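Local coordinates for protein Vng1086c (PDB 2GF4), which is of unknown function but binds calcium and belongs to the uncharacterised UPF0058 family, at residues H10-F20 against V55-M66. Residues are numbered along the deposited sequence; the frame is centred on the assembly and turned at random.
Sequences HEQMVNIKDQF and VFLLGNALAAAM
Both nitrogens of the His10 imidazole are taken, NE2 hydrogen-bonded to the hydroxyl of Tyr34 and ND1 to ND1 of His51, while the carbon side of the residue meets helix 48-71. The polar bonds should hold the ring's rotation. With CG anti to the backbone N (chi1 -169°), His10 CD2 comes to 3.9 Å from Leu58 CD1, and Val55 CG2 lies 3.7 Å from His10 CA.

From this end the contact shows how a hydrocarbon seam joins two helices. Leu58 is a knob in a hole made by His10, Met13, Val14 and Lys17. Its CD1 is pressed to a tight 3.4 Å from Met13 CB, and CD2 faces the aliphatic chain of Lys17. Met13, present as selenomethionine, bends at chi2 and chi3 and thereby turns its methyl onto the backbone of helix 48-71, Met13 CE standing 3.5 Å from Gly59 N. Met13 also packs on Leu62 of a second subunit.

Farther along, Ile16 CG2 and Leu62 CD2 meet at 3.9 Å, their side chains crossing near a right angle. Phe20 then reaches over to the other helix: Met66 CE touches the ring edge at CE1, near its plane, and Ala65 CB lies 3.7 Å from Phe20 CZ. With only an alanine at Phe20, the Met66 methyl, Ala65 and Leu62 CD1 would probably lose their aromatic partner, and a gap would open at this end of the seam.

The axes of segments 10-20 and 55-66 run in the same general sense, 10.0 Å apart at closest approach and crossing at 30°. Since Glu40, a calcium ligand with Asp38, has its side chain about 5 Å from that of His10, the chemistry is consistent with a division of labour, in which polar ties probably orient the histidine close to the metal site while apolar interlocking joins helices 3-21 and 48-71.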
loop_
_atom_site.group_PDB
_atom_site.type_symbol
_atom_site.label_atom_id
_atom_site.label_comp_id
_atom_site.label_asym_id
_atom_site.label_seq_id
_atom_site.Cartn_x
_atom_site.Cartn_y
_atom_site.Cartn_z
ATOM N N HIS A 10 18.507 0.901 -2.135
ATOM C CA HIS A 10 18.008 2.070 -2.839
ATOM C C HIS A 10 18.609 2.102 -4.281
ATOM O O HIS A 10 17.848 2.300 -5.231
ATOM C CB HIS A 10 18.383 3.300 -2.032
ATOM C CG HIS A 10 17.726 4.564 -2.490
ATOM N ND1 HIS A 10 17.926 5.775 -1.865
ATOM C CD2 HIS A 10 16.901 4.813 -3.533
ATOM C CE1 HIS A 10 17.261 6.709 -2.509
ATOM N NE2 HIS A 10 16.629 6.153 -3.520
ATOM N N GLU A 11 19.921 1.861 -4.455
ATOM C CA GLU A 11 20.547 1.878 -5.795
ATOM C C GLU A 11 19.848 0.903 -6.716
ATOM O O GLU A 11 19.529 1.267 -7.849
ATOM C CB GLU A 11 22.024 1.486 -5.700
ATOM C CG GLU A 11 22.936 2.181 -6.714
ATOM C CD GLU A 11 24.219 2.669 -6.050
ATOM O OE1 GLU A 11 24.581 3.861 -6.190
ATOM O OE2 GLU A 11 24.871 1.843 -5.368
ATOM N N GLN A 12 19.611 -0.326 -6.251
ATOM C CA GLN A 12 18.958 -1.308 -7.101
ATOM C C GLN A 12 17.494 -0.958 -7.397
ATOM O O GLN A 12 17.042 -1.189 -8.523
ATOM C CB GLN A 12 19.076 -2.699 -6.474
ATOM C CG GLN A 12 20.498 -3.277 -6.536
ATOM C CD GLN A 12 21.093 -3.289 -7.937
ATOM O OE1 GLN A 12 20.399 -3.491 -8.930
ATOM N NE2 GLN A 12 22.396 -3.114 -8.001
HETATM N N MSE A 13 16.754 -0.410 -6.433
HETATM C CA MSE A 13 15.364 -0.044 -6.698
HETATM C C MSE A 13 15.344 1.066 -7.731
HETATM O O MSE A 13 14.343 1.209 -8.445
HETATM C CB MSE A 13 14.688 0.420 -5.422
HETATM C CG MSE A 13 14.283 -0.791 -4.565
HETATM SE SE MSE A 13 12.966 -2.014 -5.540
HETATM C CE MSE A 13 11.272 -0.843 -5.722
ATOM N N VAL A 14 16.404 1.869 -7.813
ATOM C CA VAL A 14 16.414 2.912 -8.826
ATOM C C VAL A 14 16.691 2.209 -10.159
ATOM O O VAL A 14 16.157 2.642 -11.197
ATOM C CB VAL A 14 17.421 3.966 -8.465
ATOM C CG1 VAL A 14 17.706 4.807 -9.643
ATOM C CG2 VAL A 14 16.807 4.825 -7.386
ATOM N N ASN A 15 17.500 1.141 -10.154
ATOM C CA ASN A 15 17.683 0.383 -11.399
ATOM C C ASN A 15 16.302 -0.176 -11.804
ATOM O O ASN A 15 15.997 -0.165 -12.991
ATOM C CB ASN A 15 18.664 -0.758 -11.205
ATOM C CG ASN A 15 20.095 -0.268 -11.118
ATOM O OD1 ASN A 15 20.998 -1.016 -10.796
ATOM N ND2 ASN A 15 20.298 1.024 -11.413
ATOM N N ILE A 16 15.462 -0.656 -10.869
ATOM C CA ILE A 16 14.132 -1.175 -11.233
ATOM C C ILE A 16 13.323 -0.032 -11.891
ATOM O O ILE A 16 12.754 -0.217 -12.974
ATOM C CB ILE A 16 13.405 -1.688 -9.966
ATOM C CG1 ILE A 16 14.113 -2.925 -9.402
ATOM C CG2 ILE A 16 12.010 -2.031 -10.297
ATOM C CD1 ILE A 16 13.909 -4.105 -10.164
ATOM N N LYS A 17 13.265 1.133 -11.240
ATOM C CA LYS A 17 12.551 2.285 -11.771
ATOM C C LYS A 17 12.966 2.619 -13.188
ATOM O O LYS A 17 12.101 2.850 -14.028
ATOM C CB LYS A 17 12.839 3.495 -10.922
ATOM C CG LYS A 17 12.272 4.698 -11.577
ATOM C CD LYS A 17 11.920 5.701 -10.583
ATOM C CE LYS A 17 13.104 6.499 -10.286
ATOM N NZ LYS A 17 13.613 7.168 -11.483
ATOM N N ASP A 18 14.274 2.666 -13.453
ATOM C CA ASP A 18 14.716 3.000 -14.797
ATOM C C ASP A 18 14.302 1.925 -15.769
ATOM O O ASP A 18 13.878 2.251 -16.877
ATOM C CB ASP A 18 16.205 3.275 -14.774
ATOM C CG ASP A 18 16.508 4.597 -14.070
ATOM O OD1 ASP A 18 15.637 5.495 -14.041
ATOM O OD2 ASP A 18 17.608 4.779 -13.544
ATOM N N GLN A 19 14.407 0.660 -15.355
ATOM C CA GLN A 19 13.981 -0.495 -16.147
ATOM C C GLN A 19 12.499 -0.287 -16.527
ATOM O O GLN A 19 12.163 -0.340 -17.710
ATOM C CB GLN A 19 14.099 -1.742 -15.280
ATOM C CG GLN A 19 13.884 -2.985 -16.070
ATOM C CD GLN A 19 13.935 -4.247 -15.247
ATOM O OE1 GLN A 19 14.069 -4.224 -14.021
ATOM N NE2 GLN A 19 13.813 -5.358 -15.935
ATOM N N PHE A 20 11.624 -0.061 -15.529
ATOM C CA PHE A 20 10.190 0.145 -15.753
ATOM C C PHE A 20 9.914 1.305 -16.722
ATOM O O PHE A 20 9.121 1.130 -17.649
ATOM C CB PHE A 20 9.503 0.423 -14.406
ATOM C CG PHE A 20 8.043 0.773 -14.506
ATOM C CD1 PHE A 20 7.055 -0.202 -14.452
ATOM C CD2 PHE A 20 7.652 2.098 -14.621
ATOM C CE1 PHE A 20 5.714 0.161 -14.492
ATOM C CE2 PHE A 20 6.315 2.445 -14.660
ATOM C CZ PHE A 20 5.353 1.482 -14.599
ATOM N N VAL A 55 13.087 4.067 -0.319
ATOM C CA VAL A 55 12.823 2.724 -0.822
ATOM C C VAL A 55 11.330 2.423 -0.694
ATOM O O VAL A 55 10.759 1.775 -1.572
ATOM C CB VAL A 55 13.686 1.727 -0.089
ATOM C CG1 VAL A 55 13.230 0.339 -0.384
ATOM C CG2 VAL A 55 15.107 1.895 -0.583
ATOM N N PHE A 56 10.710 2.895 0.383
ATOM C CA PHE A 56 9.267 2.732 0.580
ATOM C C PHE A 56 8.521 3.334 -0.617
ATOM O O PHE A 56 7.669 2.676 -1.215
ATOM C CB PHE A 56 8.863 3.489 1.841
ATOM C CG PHE A 56 7.406 3.445 2.111
ATOM C CD1 PHE A 56 6.557 4.422 1.621
ATOM C CD2 PHE A 56 6.878 2.448 2.908
ATOM C CE1 PHE A 56 5.215 4.365 1.886
ATOM C CE2 PHE A 56 5.539 2.396 3.168
ATOM C CZ PHE A 56 4.712 3.358 2.673
ATOM N N LEU A 57 8.823 4.582 -0.970
ATOM C CA LEU A 57 8.127 5.205 -2.083
ATOM C C LEU A 57 8.298 4.477 -3.402
ATOM O O LEU A 57 7.371 4.477 -4.225
ATOM C CB LEU A 57 8.588 6.646 -2.210
ATOM C CG LEU A 57 8.031 7.503 -1.065
ATOM C CD1 LEU A 57 8.695 8.835 -1.140
ATOM C CD2 LEU A 57 6.513 7.645 -1.166
ATOM N N LEU A 58 9.473 3.875 -3.613
ATOM C CA LEU A 58 9.755 3.137 -4.854
ATOM C C LEU A 58 8.975 1.832 -4.896
ATOM O O LEU A 58 8.374 1.516 -5.926
ATOM C CB LEU A 58 11.247 2.822 -4.958
ATOM C CG LEU A 58 12.132 4.036 -5.230
ATOM C CD1 LEU A 58 13.554 3.636 -5.264
ATOM C CD2 LEU A 58 11.768 4.614 -6.525
ATOM N N GLY A 59 9.021 1.061 -3.804
ATOM C CA GLY A 59 8.277 -0.196 -3.753
ATOM C C GLY A 59 6.798 0.081 -3.921
ATOM O O GLY A 59 6.119 -0.552 -4.719
ATOM N N ASN A 60 6.294 1.016 -3.143
ATOM C CA ASN A 60 4.918 1.387 -3.222
ATOM C C ASN A 60 4.520 1.787 -4.607
ATOM O O ASN A 60 3.463 1.399 -5.098
ATOM C CB ASN A 60 4.728 2.549 -2.354
ATOM C CG ASN A 60 3.538 2.432 -1.589
ATOM O OD1 ASN A 60 2.553 3.095 -1.854
ATOM N ND2 ASN A 60 3.566 1.534 -0.628
ATOM N N ALA A 61 5.339 2.609 -5.237
ATOM C CA ALA A 61 4.975 3.064 -6.554
ATOM C C ALA A 61 4.993 1.976 -7.588
ATOM O O ALA A 61 4.182 2.006 -8.514
ATOM C CB ALA A 61 5.870 4.129 -6.956
ATOM N N LEU A 62 5.922 1.035 -7.480
ATOM C CA LEU A 62 5.943 -0.033 -8.452
ATOM C C LEU A 62 4.643 -0.816 -8.278
ATOM O O LEU A 62 4.004 -1.152 -9.271
ATOM C CB LEU A 62 7.134 -0.920 -8.174
ATOM C CG LEU A 62 7.425 -1.935 -9.258
ATOM C CD1 LEU A 62 7.887 -1.222 -10.504
ATOM C CD2 LEU A 62 8.486 -2.859 -8.756
ATOM N N ALA A 63 4.234 -1.094 -7.047
ATOM C CA ALA A 63 3.010 -1.860 -6.847
ATOM C C ALA A 63 1.788 -1.110 -7.346
ATOM O O ALA A 63 0.916 -1.724 -7.955
ATOM C CB ALA A 63 2.884 -2.185 -5.427
ATOM N N ALA A 64 1.717 0.197 -7.115
ATOM C CA ALA A 64 0.582 0.973 -7.620
ATOM C C ALA A 64 0.552 0.936 -9.150
ATOM O O ALA A 64 -0.528 0.911 -9.729
ATOM C CB ALA A 64 0.699 2.382 -7.170
ATOM N N ALA A 65 1.701 0.960 -9.818
ATOM C CA ALA A 65 1.674 0.899 -11.270
ATOM C C ALA A 65 1.168 -0.468 -11.761
ATOM O O ALA A 65 0.532 -0.535 -12.806
ATOM C CB ALA A 65 3.023 1.150 -11.783
HETATM N N MSE A 66 1.466 -1.552 -11.046
HETATM C CA MSE A 66 0.953 -2.862 -11.458
HETATM C C MSE A 66 -0.545 -2.870 -11.274
HETATM O O MSE A 66 -1.262 -3.466 -12.069
HETATM C CB MSE A 66 1.476 -3.934 -10.553
HETATM C CG MSE A 66 2.970 -4.044 -10.633
HETATM SE SE MSE A 66 3.700 -4.476 -12.528
HETATM C CE MSE A 66 4.550 -2.733 -13.199
#